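Local coordinates for protein cellulase (Xanthomonas axonopodis pv. citri, PDB 5HOS) that probably hydrolyses internal beta-1,4-glucosidic bonds of cellulose, as an endo-beta-1,4-glucanase of glycoside hydrolase family 5, at residues L187-G192 with R266-E271; H199-T204 with T257-L262; A228-Y231 with D235-G238; E251-F256 with D296-W301; Y290-S295 with S334-R339. All coordinates share one frame; numbering follows the deposited sequence.

Contact 1 of 5, residues L187-G192 with R266-E271; sequences LILVPG and RGFLAE. With SO4 (sulfate ion), chain B.
L189 brings both of its methyls to one side of the F268 ring, and this is the tightly packed part of the contact. CD1 of L189 stands 4.1 Å from the centroid of the F268 ring and only 14° off its normal, a CH-pi contact over the face, though displaced toward the rim. The second branch sits above the rim near CG and CD2, with L189 CD2 3.8 Å from F268 CD2. The anti torsion of F268 (chi1 -161°) directs the ring toward L189. No hydrogen bond joins the two segments, as expected here: strands 188-191 and 267-273 belong to one eight-stranded parallel (beta/alpha)8 barrel but are separated in it by strand 224-231, so their side chains meet inside the barrel. M299 of strand 298-306 touches L187, L189, R266 and F268 alike. Toward the start of the strands the contact becomes partly polar. Here L187 CD1 comes within 3.7 Å of R266 NH2, and the partly exposed R266 turns the edge of its guanidinium to a sulfate ion, probably from the crystallisation liquor. R266 NH1 donates to sulfate O4 at 2.8 Å with an N-H...O angle of 160°, while R266 NH2 reaches O1 at 3.2 Å and also bonds Y224 O. K28, Y29 and R223 bind the same sulfate.

Contact 2 of 5, residues H199-T204 with T257-L262; sequences HSWYST and TEWLRL
W259 receives both aromatic side chains of the 199-204 loop, W201 over a face of its indole and Y202 at the edge. Along 257-262, the last turns of helix 248-262, E258 comes before it; its carboxylate turns away from the loop and forms a salt bridge one turn on, E258 OE2 to R261 NH2 at 3.0 Å. Next is W259 itself, directed at the loop with CG anti to its backbone N (chi1 -178°). The W201 indole comes edge-on to the W259 face, a T-shaped pair with planes at 64° and the centroids of the five-membered ring of W201 and the six-membered ring of W259 4.2 Å apart. W201 NE1 lies over the centre of the indole, 3.3 Å from W259 CD2. These three rings make an aromatic cluster joining an outer helix of the (beta/alpha)8 barrel to the loop after strand 188-191, where a type I turn from S200 to S203 carries W201 and Y202 at its two central positions. At the rim of W259, Y202 OH lies near the indole plane, 3.5 Å from W259 CD1. The W259 NE1 group is hydrogen-bonded to the A211 carbonyl.

Contact 3 of 5, residues A228-Y231 with D235-G238; sequences AHQY and DSSG
The CB of Y231 fits against the backbone of the 235-238 loop, 3.4 Å from both S236 O and G238 N. The ring continues along the same surface: S236 O sits at its edge, near the ring plane, while G238, with no side chain and phi 65°, lets its CA lie 3.6 Å from Y231 CG in an oblique approach. Beside this packing, Q230 NE2 makes a weak, strongly bent bond to S236 OG at 3.1 Å, with an N-H...O angle of 122°. A water bridges the backbones, donating to S236 O and accepting from Y231 N.

In the next shell, Q230 is bent at chi2, which folds its amide back toward its own strand; NE2 donates to Y231 O at 2.9 Å and nearly straight, 163°, while OE1 accepts from H199 N. The loop is braced from within by an Asx turn, D235 OD1 accepting from S237 N; S237 OG is a second donor to D235 OD1, at 2.6 Å. R252 of helix 248-262 binds Y231 O, and Y231 OH is hydrogen-bonded to E271 OE1. The loop after strand 224-231 thus folds back on the C-terminal end of its strand, the end of a (beta/alpha)8 barrel that carries the active site in this family; the chemistry suggests that several modest interactions, namely packing, a bridging water and a weak side-chain bond, share the contact.

Contact 4 of 5, residues E251-F256 with D296-W301; sequences ERLRSF and DVWMGW
W298 pushes the benzo end of its indole between L253 and F256, two buried side chains one turn apart on helix 248-262. Among the apolar contacts, the closer is with F256, whose CE2 lies 3.5 Å from W298 CH2; the neighbouring F256 CD2 is 3.7 Å from W298 CZ2. L253 touches more lightly, CD1 to W298 CZ2 at 4.2 Å, and comes obliquely to the indole.

The aromatic geometry is neither a stack nor a T-shape. The two six-membered rings have centroids 5.6 Å apart and planes inclined at 54°, with W298 CH2 and CZ2 arriving at the rim of the F256 ring near its plane. F256 extends toward the indole with CG anti to its backbone N (chi1 -178°).

In barrel terms, helix 248-262 is the one between strands 224-231 and 267-273 of the (beta/alpha)8 fold, and strand 298-306 lies one strand further on, so W298 fills the layer between the helices and the outer surface of the sheet. In the same layer F256 leans on I226 and A228 of strand 224-231, while L253 and W298 both pack on L269 of strand 267-273.

Polar bonds involve neighbours outside the two segments. No hydrogen bond crosses between the segments themselves, but the buried indole N-H is satisfied one residue beyond F256, where W298 NE1 bonds T257 OG1. In the loop just before the strand, D296 OD2 forms a salt bridge to R261 NE.

Contact 5 of 5, residues Y290-S295 with S334-R339; sequences YMESNS and SPRARR
Near its C-terminal end, helix 278-293 approaches helix 330-341, which continues past R339, with the CA atoms of E292 and R339 8.9 Å apart as the nearest pair. E292 spans the gap. Its CG sits between the backbone N and the carbonyl carbon (chi1 46°), and the extended chain beyond carries OE2 to the second helix. There R336 NH2 donates to E292 OE2 at 3.1 Å, a salt bridge with an N-H...O angle of 149°. The oxygen lies in the guanidinium plane, at its edge; the donor stands well above the carboxylate plane, and the two planes are 87° apart. A water bridges the same pair: it donates both to E292 OE2, at 2.7 Å, and to R336 O, at 2.8 Å.

These helices pack against the outside of a (beta/alpha)8 barrel, following strands 267-273 and 298-306 respectively, so the bridge joins neighbours in the outer ring at the protein surface. R339 adds a looser element. Its CD is 3.7 Å from E292 OE2 and its NE 4.0 Å away, but the oxygen lies well out of the guanidinium plane and no N-H is aimed at it, leaving only charge attraction. That group also covers one face of the R336 guanidinium, its NH2 standing above the plane toward the rim, and the nearby carboxylate probably offsets some of the like charge. R336 is held from a further side by N285, whose OD1 accepts from NH1.

At the helix end, N294 ND2 bonds back to Y290 O at 2.9 Å, while its OD1 accepts from R261 NH1.

Overall arrangement
From the N terminus, contact 1 opens first, at strand 188-191, and closes about 75 residues later on strand 267-273, across the barrel interior. Contact 2 opens next, from the loop at 199-204, and closes on helix 248-262 within that span. Contact 3, a short local loop after strand 224-231, lies inside both. Contact 4 opens on helix 248-262, before contacts 2 and 1 have closed, and crosses both to end at strand 298-306. Contact 5 opens within contact 4, at helix 278-293, crosses it, and closes on helix 330-341. Together they tie strands five to eight of the barrel to three successive outer helices.

Contact 1 of 5, residues L187-G192 with R266-E271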
# COMPACT_ATOMS: atom_id res chain seq x y z
N LEU A 187 -4.12 -8.49 9.77
CA LEU A 187 -4.65 -7.21 9.39
C LEU A 187 -4.82 -7.16 7.87
O LEU A 187 -3.92 -7.59 7.13
CB LEU A 187 -3.71 -6.11 9.82
CG LEU A 187 -4.03 -4.71 9.33
CD1 LEU A 187 -5.30 -4.18 9.99
CD2 LEU A 187 -2.83 -3.82 9.56
N ILE A 188 -5.96 -6.64 7.44
CA ILE A 188 -6.25 -6.45 6.03
C ILE A 188 -6.36 -4.95 5.73
O ILE A 188 -7.04 -4.24 6.43
CB ILE A 188 -7.56 -7.15 5.60
CG1 ILE A 188 -7.47 -8.66 5.83
CG2 ILE A 188 -7.86 -6.87 4.12
CD1 ILE A 188 -8.80 -9.38 5.76
N LEU A 189 -5.70 -4.50 4.66
CA LEU A 189 -5.84 -3.14 4.16
C LEU A 189 -6.75 -3.17 2.92
O LEU A 189 -6.46 -3.86 1.93
CB LEU A 189 -4.48 -2.54 3.83
CG LEU A 189 -3.45 -2.49 4.97
CD1 LEU A 189 -2.18 -1.81 4.48
CD2 LEU A 189 -3.98 -1.80 6.21
N VAL A 190 -7.84 -2.40 3.00
CA VAL A 190 -8.94 -2.43 2.02
C VAL A 190 -8.98 -1.08 1.30
O VAL A 190 -9.28 -0.06 1.93
CB VAL A 190 -10.30 -2.66 2.70
CG1 VAL A 190 -11.40 -2.87 1.66
CG2 VAL A 190 -10.24 -3.85 3.64
N PRO A 191 -8.67 -1.05 0.00
CA PRO A 191 -8.73 0.21 -0.73
C PRO A 191 -10.14 0.48 -1.26
O PRO A 191 -10.94 -0.44 -1.37
CB PRO A 191 -7.79 -0.04 -1.89
CG PRO A 191 -8.03 -1.49 -2.21
CD PRO A 191 -8.37 -2.17 -0.90
N GLY A 192 -10.43 1.74 -1.59
CA GLY A 192 -11.57 2.07 -2.44
C GLY A 192 -11.15 1.98 -3.90
O GLY A 192 -10.04 1.53 -4.19
N ARG A 266 -10.82 2.82 10.40
CA ARG A 266 -9.44 3.28 10.55
C ARG A 266 -8.83 3.40 9.17
O ARG A 266 -9.29 2.75 8.24
CB ARG A 266 -8.64 2.29 11.39
CG ARG A 266 -9.24 2.02 12.76
CD ARG A 266 -8.32 1.13 13.55
NE ARG A 266 -8.23 -0.21 12.95
CZ ARG A 266 -7.22 -1.07 13.13
NH1 ARG A 266 -6.16 -0.77 13.89
NH2 ARG A 266 -7.26 -2.26 12.53
N GLY A 267 -7.80 4.23 9.07
CA GLY A 267 -7.13 4.54 7.80
C GLY A 267 -5.65 4.18 7.80
O GLY A 267 -4.96 4.27 8.84
N PHE A 268 -5.16 3.77 6.64
CA PHE A 268 -3.73 3.52 6.40
C PHE A 268 -3.35 4.27 5.13
O PHE A 268 -3.89 3.98 4.06
CB PHE A 268 -3.43 2.03 6.24
CG PHE A 268 -1.98 1.66 6.45
CD1 PHE A 268 -1.00 2.04 5.54
CD2 PHE A 268 -1.60 0.87 7.52
CE1 PHE A 268 0.33 1.68 5.73
CE2 PHE A 268 -0.27 0.51 7.72
CZ PHE A 268 0.69 0.92 6.82
N LEU A 269 -2.43 5.23 5.25
CA LEU A 269 -1.97 6.00 4.11
C LEU A 269 -0.81 5.22 3.45
O LEU A 269 0.36 5.47 3.73
CB LEU A 269 -1.58 7.42 4.52
CG LEU A 269 -1.42 8.43 3.38
CD1 LEU A 269 -2.76 8.73 2.71
CD2 LEU A 269 -0.80 9.73 3.90
N ALA A 270 -1.16 4.26 2.60
CA ALA A 270 -0.20 3.28 2.10
C ALA A 270 0.75 3.81 1.02
O ALA A 270 1.77 3.19 0.74
CB ALA A 270 -0.90 2.03 1.60
N GLU A 271 0.37 4.93 0.39
CA GLU A 271 1.28 5.65 -0.49
C GLU A 271 1.10 7.13 -0.28
O GLU A 271 -0.03 7.63 -0.25
CB GLU A 271 1.00 5.36 -1.97
CG GLU A 271 1.30 3.95 -2.43
CD GLU A 271 1.29 3.78 -3.94
OE1 GLU A 271 1.31 4.81 -4.66
OE2 GLU A 271 1.26 2.61 -4.41
S SO4 B . -3.74 -3.66 14.16
O1 SO4 B . -5.03 -4.26 13.72
O2 SO4 B . -3.61 -3.83 15.63
O3 SO4 B . -2.63 -4.33 13.48
O4 SO4 B . -3.74 -2.21 13.87

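Contact 2 of 5, residues H199-T204 with T257-L262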
# COMPACT_ATOMS: atom_id res chain seq x y z
N HIS A 199 -8.18 12.40 -1.04
CA HIS A 199 -8.82 13.61 -1.58
C HIS A 199 -10.09 13.42 -2.43
O HIS A 199 -10.92 14.33 -2.50
CB HIS A 199 -7.80 14.39 -2.43
CG HIS A 199 -7.48 13.72 -3.72
ND1 HIS A 199 -7.93 14.19 -4.93
CD2 HIS A 199 -6.78 12.59 -3.99
CE1 HIS A 199 -7.52 13.40 -5.90
NE2 HIS A 199 -6.81 12.42 -5.36
N SER A 200 -10.22 12.26 -3.08
CA SER A 200 -11.32 11.96 -4.00
C SER A 200 -12.33 10.95 -3.44
O SER A 200 -13.08 10.35 -4.21
CB SER A 200 -10.75 11.47 -5.33
OG SER A 200 -9.87 10.36 -5.14
N TRP A 201 -12.37 10.81 -2.12
CA TRP A 201 -13.25 9.82 -1.49
C TRP A 201 -14.74 9.99 -1.83
O TRP A 201 -15.48 9.00 -1.89
CB TRP A 201 -13.07 9.82 0.04
CG TRP A 201 -13.38 8.50 0.65
CD1 TRP A 201 -14.41 8.20 1.49
CD2 TRP A 201 -12.65 7.28 0.46
NE1 TRP A 201 -14.37 6.88 1.84
CE2 TRP A 201 -13.31 6.28 1.22
CE3 TRP A 201 -11.52 6.94 -0.29
CZ2 TRP A 201 -12.86 4.95 1.26
CZ3 TRP A 201 -11.07 5.62 -0.25
CH2 TRP A 201 -11.74 4.64 0.52
N TYR A 202 -15.16 11.24 -2.04
CA TYR A 202 -16.53 11.57 -2.41
C TYR A 202 -16.74 11.78 -3.91
O TYR A 202 -17.87 12.05 -4.34
CB TYR A 202 -17.00 12.82 -1.67
CG TYR A 202 -17.08 12.67 -0.17
CD1 TYR A 202 -15.96 12.91 0.64
CD2 TYR A 202 -18.26 12.30 0.44
CE1 TYR A 202 -16.04 12.79 2.01
CE2 TYR A 202 -18.34 12.16 1.82
CZ TYR A 202 -17.23 12.41 2.60
OH TYR A 202 -17.30 12.30 3.97
N SER A 203 -15.67 11.67 -4.71
CA SER A 203 -15.79 11.76 -6.18
C SER A 203 -16.62 10.59 -6.72
O SER A 203 -16.68 9.54 -6.10
CB SER A 203 -14.42 11.77 -6.85
OG SER A 203 -13.64 12.87 -6.43
N THR A 204 -17.26 10.80 -7.87
CA THR A 204 -18.24 9.83 -8.37
C THR A 204 -17.92 9.26 -9.75
O THR A 204 -17.30 9.93 -10.59
CB THR A 204 -19.65 10.44 -8.44
OG1 THR A 204 -19.62 11.66 -9.18
CG2 THR A 204 -20.18 10.71 -7.04
N THR A 257 -10.59 11.88 6.72
CA THR A 257 -10.42 11.67 8.15
C THR A 257 -11.75 11.70 8.91
O THR A 257 -12.05 10.81 9.71
CB THR A 257 -9.40 12.67 8.73
OG1 THR A 257 -8.13 12.47 8.08
CG2 THR A 257 -9.22 12.49 10.22
N GLU A 258 -12.57 12.72 8.65
CA GLU A 258 -13.88 12.79 9.30
C GLU A 258 -14.84 11.68 8.81
O GLU A 258 -15.68 11.20 9.58
CB GLU A 258 -14.49 14.19 9.12
CG GLU A 258 -15.75 14.43 9.97
CD GLU A 258 -15.54 14.21 11.46
OE1 GLU A 258 -16.50 13.74 12.12
OE2 GLU A 258 -14.43 14.51 11.96
N TRP A 259 -14.70 11.28 7.55
CA TRP A 259 -15.46 10.14 7.02
C TRP A 259 -15.12 8.87 7.81
O TRP A 259 -16.03 8.13 8.20
CB TRP A 259 -15.18 9.92 5.51
CG TRP A 259 -15.98 8.79 4.93
CD1 TRP A 259 -17.23 8.87 4.38
CD2 TRP A 259 -15.59 7.42 4.86
NE1 TRP A 259 -17.64 7.62 3.97
CE2 TRP A 259 -16.66 6.71 4.25
CE3 TRP A 259 -14.44 6.71 5.24
CZ2 TRP A 259 -16.61 5.33 4.00
CZ3 TRP A 259 -14.39 5.33 5.00
CH2 TRP A 259 -15.47 4.66 4.39
N LEU A 260 -13.83 8.63 8.05
CA LEU A 260 -13.40 7.48 8.85
C LEU A 260 -14.04 7.51 10.24
O LEU A 260 -14.54 6.49 10.73
CB LEU A 260 -11.87 7.42 8.98
CG LEU A 260 -11.03 7.08 7.74
CD1 LEU A 260 -9.56 7.26 8.08
CD2 LEU A 260 -11.28 5.65 7.27
N ARG A 261 -14.03 8.69 10.84
CA ARG A 261 -14.56 8.89 12.20
C ARG A 261 -16.07 8.61 12.26
O ARG A 261 -16.53 7.88 13.13
CB ARG A 261 -14.25 10.31 12.68
CG ARG A 261 -14.37 10.52 14.18
CD ARG A 261 -13.77 11.86 14.60
NE ARG A 261 -12.30 11.81 14.66
CZ ARG A 261 -11.44 12.63 14.04
NH1 ARG A 261 -10.13 12.44 14.20
NH2 ARG A 261 -11.84 13.64 13.28
N LEU A 262 -16.82 9.18 11.32
CA LEU A 262 -18.27 8.96 11.24
C LEU A 262 -18.62 7.48 11.02
O LEU A 262 -19.54 6.97 11.65
CB LEU A 262 -18.88 9.84 10.13
CG LEU A 262 -20.35 9.65 9.73
CD1 LEU A 262 -21.31 9.77 10.91
CD2 LEU A 262 -20.71 10.66 8.65

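Contact 3 of 5, residues A228-Y231 with D235-G238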
# COMPACT_ATOMS: atom_id res chain seq x y z
N ALA A 228 -5.81 4.40 1.84
CA ALA A 228 -5.88 5.57 0.99
C ALA A 228 -4.49 5.96 0.52
O ALA A 228 -3.50 5.67 1.19
CB ALA A 228 -6.51 6.73 1.74
N HIS A 229 -4.43 6.59 -0.65
CA HIS A 229 -3.18 7.13 -1.18
C HIS A 229 -3.34 8.64 -1.31
O HIS A 229 -4.44 9.14 -1.52
CB HIS A 229 -2.88 6.52 -2.55
CG HIS A 229 -2.60 5.05 -2.51
ND1 HIS A 229 -2.19 4.35 -3.62
CD2 HIS A 229 -2.69 4.14 -1.51
CE1 HIS A 229 -2.02 3.08 -3.31
NE2 HIS A 229 -2.32 2.92 -2.03
N GLN A 230 -2.24 9.38 -1.18
CA GLN A 230 -2.31 10.84 -1.30
C GLN A 230 -1.00 11.45 -1.73
O GLN A 230 0.01 11.29 -1.05
CB GLN A 230 -2.76 11.49 0.02
CG GLN A 230 -3.17 12.96 -0.14
CD GLN A 230 -4.30 13.13 -1.15
OE1 GLN A 230 -5.39 12.62 -0.94
NE2 GLN A 230 -4.02 13.81 -2.26
N TYR A 231 -1.04 12.14 -2.87
CA TYR A 231 0.07 12.94 -3.34
C TYR A 231 -0.27 14.43 -3.28
O TYR A 231 -1.45 14.82 -3.20
CB TYR A 231 0.49 12.47 -4.73
CG TYR A 231 1.07 11.07 -4.67
CD1 TYR A 231 2.43 10.86 -4.39
CD2 TYR A 231 0.26 9.94 -4.85
CE1 TYR A 231 2.96 9.58 -4.32
CE2 TYR A 231 0.79 8.65 -4.78
CZ TYR A 231 2.14 8.48 -4.52
OH TYR A 231 2.68 7.20 -4.44
N ASP A 235 -2.50 17.73 -9.28
CA ASP A 235 -3.68 16.84 -9.42
C ASP A 235 -3.68 15.59 -8.52
O ASP A 235 -4.41 14.64 -8.79
CB ASP A 235 -3.83 16.40 -10.88
CG ASP A 235 -2.72 15.48 -11.35
OD1 ASP A 235 -1.66 15.40 -10.69
OD2 ASP A 235 -2.90 14.84 -12.40
N SER A 236 -2.85 15.60 -7.47
CA SER A 236 -2.69 14.44 -6.56
C SER A 236 -2.21 13.14 -7.23
O SER A 236 -2.33 12.07 -6.63
CB SER A 236 -3.98 14.19 -5.75
OG SER A 236 -4.37 15.32 -4.98
N SER A 237 -1.65 13.21 -8.44
CA SER A 237 -1.18 12.01 -9.15
C SER A 237 0.25 11.60 -8.78
O SER A 237 0.66 10.49 -9.10
CB SER A 237 -1.27 12.20 -10.67
OG SER A 237 -0.35 13.18 -11.13
N GLY A 238 0.99 12.48 -8.10
CA GLY A 238 2.41 12.24 -7.80
C GLY A 238 3.29 12.18 -9.04
O GLY A 238 4.31 11.50 -9.04
O HOH W 1 -3.59 10.91 -4.43

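Contact 4 of 5, residues E251-F256 with D296-W301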
# COMPACT_ATOMS: atom_id res chain seq x y z
N GLU A 251 -5.03 19.40 4.20
CA GLU A 251 -6.28 19.75 3.53
C GLU A 251 -6.88 18.60 2.72
O GLU A 251 -8.09 18.43 2.71
CB GLU A 251 -6.08 20.96 2.63
CG GLU A 251 -5.90 22.25 3.42
CD GLU A 251 -5.18 23.33 2.64
OE1 GLU A 251 -5.12 23.26 1.39
OE2 GLU A 251 -4.67 24.27 3.28
N ARG A 252 -6.02 17.83 2.05
CA ARG A 252 -6.46 16.70 1.23
C ARG A 252 -6.76 15.43 2.02
O ARG A 252 -7.36 14.50 1.46
CB ARG A 252 -5.46 16.42 0.11
CG ARG A 252 -5.50 17.48 -0.97
CD ARG A 252 -4.44 17.25 -2.02
NE ARG A 252 -4.50 18.22 -3.11
CZ ARG A 252 -3.58 18.33 -4.07
NH1 ARG A 252 -2.51 17.54 -4.09
NH2 ARG A 252 -3.71 19.25 -5.02
N LEU A 253 -6.33 15.38 3.29
CA LEU A 253 -6.72 14.31 4.22
C LEU A 253 -7.95 14.61 5.05
O LEU A 253 -8.56 13.69 5.61
CB LEU A 253 -5.56 13.94 5.17
CG LEU A 253 -4.28 13.35 4.56
CD1 LEU A 253 -3.37 12.83 5.66
CD2 LEU A 253 -4.56 12.24 3.55
N ARG A 254 -8.34 15.88 5.15
CA ARG A 254 -9.34 16.28 6.15
C ARG A 254 -10.71 15.59 6.01
O ARG A 254 -11.21 15.01 6.99
CB ARG A 254 -9.51 17.80 6.19
CG ARG A 254 -10.25 18.29 7.43
CD ARG A 254 -10.31 19.81 7.48
NE ARG A 254 -9.03 20.43 7.83
CZ ARG A 254 -8.46 20.42 9.04
NH1 ARG A 254 -9.02 19.81 10.09
NH2 ARG A 254 -7.29 21.04 9.21
N SER A 255 -11.34 15.65 4.83
CA SER A 255 -12.69 15.06 4.69
C SER A 255 -12.65 13.54 4.84
O SER A 255 -13.51 12.96 5.49
CB SER A 255 -13.40 15.50 3.41
OG SER A 255 -12.73 15.09 2.24
N PHE A 256 -11.61 12.89 4.30
CA PHE A 256 -11.43 11.45 4.48
C PHE A 256 -11.34 11.08 5.96
O PHE A 256 -11.95 10.10 6.41
CB PHE A 256 -10.19 10.97 3.72
CG PHE A 256 -9.96 9.49 3.81
CD1 PHE A 256 -10.85 8.59 3.24
CD2 PHE A 256 -8.84 8.99 4.47
CE1 PHE A 256 -10.63 7.21 3.33
CE2 PHE A 256 -8.61 7.61 4.56
CZ PHE A 256 -9.51 6.73 3.99
N ASP A 296 -7.02 8.37 16.51
CA ASP A 296 -8.26 7.60 16.73
C ASP A 296 -8.71 6.91 15.43
O ASP A 296 -9.31 5.83 15.48
CB ASP A 296 -9.39 8.46 17.34
CG ASP A 296 -9.82 9.61 16.43
OD1 ASP A 296 -8.96 10.25 15.80
OD2 ASP A 296 -11.04 9.88 16.36
N VAL A 297 -8.39 7.50 14.28
CA VAL A 297 -8.70 6.87 12.99
C VAL A 297 -7.47 6.47 12.17
O VAL A 297 -7.50 5.45 11.53
CB VAL A 297 -9.67 7.72 12.15
CG1 VAL A 297 -10.98 7.94 12.91
CG2 VAL A 297 -9.07 9.05 11.74
N TRP A 298 -6.39 7.26 12.20
CA TRP A 298 -5.19 6.90 11.44
C TRP A 298 -4.36 5.87 12.19
O TRP A 298 -4.00 6.08 13.35
CB TRP A 298 -4.36 8.14 11.11
CG TRP A 298 -5.00 8.99 10.06
CD1 TRP A 298 -5.64 10.19 10.25
CD2 TRP A 298 -5.09 8.70 8.66
NE1 TRP A 298 -6.11 10.67 9.04
CE2 TRP A 298 -5.80 9.77 8.05
CE3 TRP A 298 -4.64 7.64 7.85
CZ2 TRP A 298 -6.05 9.83 6.68
CZ3 TRP A 298 -4.91 7.69 6.48
CH2 TRP A 298 -5.60 8.77 5.91
N MET A 299 -4.09 4.75 11.52
CA MET A 299 -3.39 3.59 12.08
C MET A 299 -1.96 3.43 11.54
O MET A 299 -1.13 2.79 12.18
CB MET A 299 -4.22 2.31 11.83
CG MET A 299 -3.96 1.50 10.53
SD MET A 299 -4.22 -0.19 11.13
CE MET A 299 -3.60 -0.93 9.65
N GLY A 300 -1.67 3.97 10.36
CA GLY A 300 -0.36 3.82 9.79
C GLY A 300 -0.15 4.54 8.48
O GLY A 300 -1.10 5.05 7.87
N TRP A 301 1.11 4.61 8.08
CA TRP A 301 1.47 5.17 6.77
C TRP A 301 2.72 4.51 6.22
O TRP A 301 3.51 3.94 6.96
CB TRP A 301 1.65 6.69 6.83
CG TRP A 301 2.55 7.26 7.94
CD1 TRP A 301 2.13 7.87 9.08
CD2 TRP A 301 3.99 7.33 7.95
NE1 TRP A 301 3.20 8.29 9.82
CE2 TRP A 301 4.36 7.98 9.15
CE3 TRP A 301 5.01 6.90 7.08
CZ2 TRP A 301 5.70 8.22 9.51
CZ3 TRP A 301 6.34 7.14 7.44
CH2 TRP A 301 6.67 7.80 8.64

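Contact 5 of 5, residues Y290-S295 with S334-R339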
# COMPACT_ATOMS: atom_id res chain seq x y z
N TYR A 290 -0.54 15.77 11.50
CA TYR A 290 -1.99 15.66 11.44
C TYR A 290 -2.47 14.23 11.70
O TYR A 290 -3.40 14.01 12.49
CB TYR A 290 -2.50 16.19 10.09
CG TYR A 290 -4.00 16.12 9.92
CD1 TYR A 290 -4.84 17.13 10.42
CD2 TYR A 290 -4.59 15.04 9.26
CE1 TYR A 290 -6.22 17.05 10.27
CE2 TYR A 290 -5.96 14.96 9.10
CZ TYR A 290 -6.77 15.96 9.60
OH TYR A 290 -8.13 15.85 9.44
N MET A 291 -1.80 13.25 11.09
CA MET A 291 -2.16 11.85 11.32
C MET A 291 -1.95 11.45 12.79
O MET A 291 -2.82 10.79 13.37
CB MET A 291 -1.44 10.92 10.34
CG MET A 291 -1.96 11.04 8.91
SD MET A 291 -1.30 9.79 7.79
CE MET A 291 0.25 10.57 7.35
N GLU A 292 -0.84 11.86 13.42
CA GLU A 292 -0.64 11.54 14.86
C GLU A 292 -1.66 12.25 15.77
O GLU A 292 -2.12 11.67 16.75
CB GLU A 292 0.83 11.69 15.36
CG GLU A 292 1.61 12.93 14.97
CD GLU A 292 2.91 13.09 15.76
OE1 GLU A 292 2.86 13.33 16.99
OE2 GLU A 292 4.01 13.01 15.16
N SER A 293 -2.04 13.48 15.41
CA SER A 293 -3.12 14.20 16.11
C SER A 293 -4.52 13.60 15.89
O SER A 293 -5.45 13.92 16.64
CB SER A 293 -3.15 15.66 15.67
OG SER A 293 -1.91 16.28 15.95
N ASN A 294 -4.68 12.77 14.86
CA ASN A 294 -5.94 12.08 14.56
C ASN A 294 -5.76 10.56 14.54
O ASN A 294 -6.29 9.87 13.66
CB ASN A 294 -6.48 12.60 13.24
CG ASN A 294 -6.95 14.04 13.34
OD1 ASN A 294 -8.08 14.29 13.74
ND2 ASN A 294 -6.08 14.98 12.99
N SER A 295 -5.04 10.06 15.54
CA SER A 295 -4.72 8.63 15.66
C SER A 295 -5.89 7.77 16.14
O SER A 295 -5.77 6.55 16.17
CB SER A 295 -3.52 8.44 16.61
OG SER A 295 -3.83 8.83 17.95
N SER A 334 12.15 10.13 9.40
CA SER A 334 12.76 9.36 10.48
C SER A 334 12.27 9.77 11.88
O SER A 334 11.82 8.91 12.63
CB SER A 334 14.29 9.36 10.36
OG SER A 334 14.86 8.51 11.33
N PRO A 335 12.35 11.07 12.24
CA PRO A 335 11.83 11.44 13.57
C PRO A 335 10.32 11.21 13.74
O PRO A 335 9.87 10.89 14.84
CB PRO A 335 12.18 12.94 13.71
CG PRO A 335 12.64 13.39 12.37
CD PRO A 335 13.06 12.19 11.58
N ARG A 336 9.55 11.35 12.66
CA ARG A 336 8.10 11.06 12.71
C ARG A 336 7.85 9.57 12.91
O ARG A 336 7.00 9.18 13.72
CB ARG A 336 7.41 11.57 11.44
CG ARG A 336 7.44 13.09 11.30
CD ARG A 336 6.46 13.76 12.25
NE ARG A 336 6.43 15.21 12.07
CZ ARG A 336 5.67 16.05 12.77
NH1 ARG A 336 5.74 17.36 12.52
NH2 ARG A 336 4.84 15.61 13.71
N ALA A 337 8.60 8.73 12.20
CA ALA A 337 8.56 7.28 12.41
C ALA A 337 8.93 6.91 13.84
O ALA A 337 8.28 6.06 14.45
CB ALA A 337 9.46 6.56 11.41
N ARG A 338 9.97 7.56 14.37
CA ARG A 338 10.43 7.28 15.74
C ARG A 338 9.34 7.51 16.80
O ARG A 338 9.21 6.73 17.73
CB ARG A 338 11.68 8.10 16.08
CG ARG A 338 12.36 7.66 17.36
CD ARG A 338 13.68 8.38 17.57
NE ARG A 338 14.54 7.65 18.51
CZ ARG A 338 15.86 7.80 18.63
NH1 ARG A 338 16.54 8.67 17.88
NH2 ARG A 338 16.52 7.06 19.52
N ARG A 339 8.57 8.59 16.65
CA ARG A 339 7.44 8.86 17.55
C ARG A 339 6.39 7.73 17.53
O ARG A 339 5.76 7.45 18.55
CB ARG A 339 6.78 10.21 17.21
CG ARG A 339 7.59 11.41 17.69
CD ARG A 339 7.07 12.76 17.17
NE ARG A 339 7.92 13.31 16.10
CZ ARG A 339 7.95 14.58 15.70
NH1 ARG A 339 7.18 15.51 16.27
NH2 ARG A 339 8.77 14.95 14.71
O HOH W 2 4.63 10.64 13.94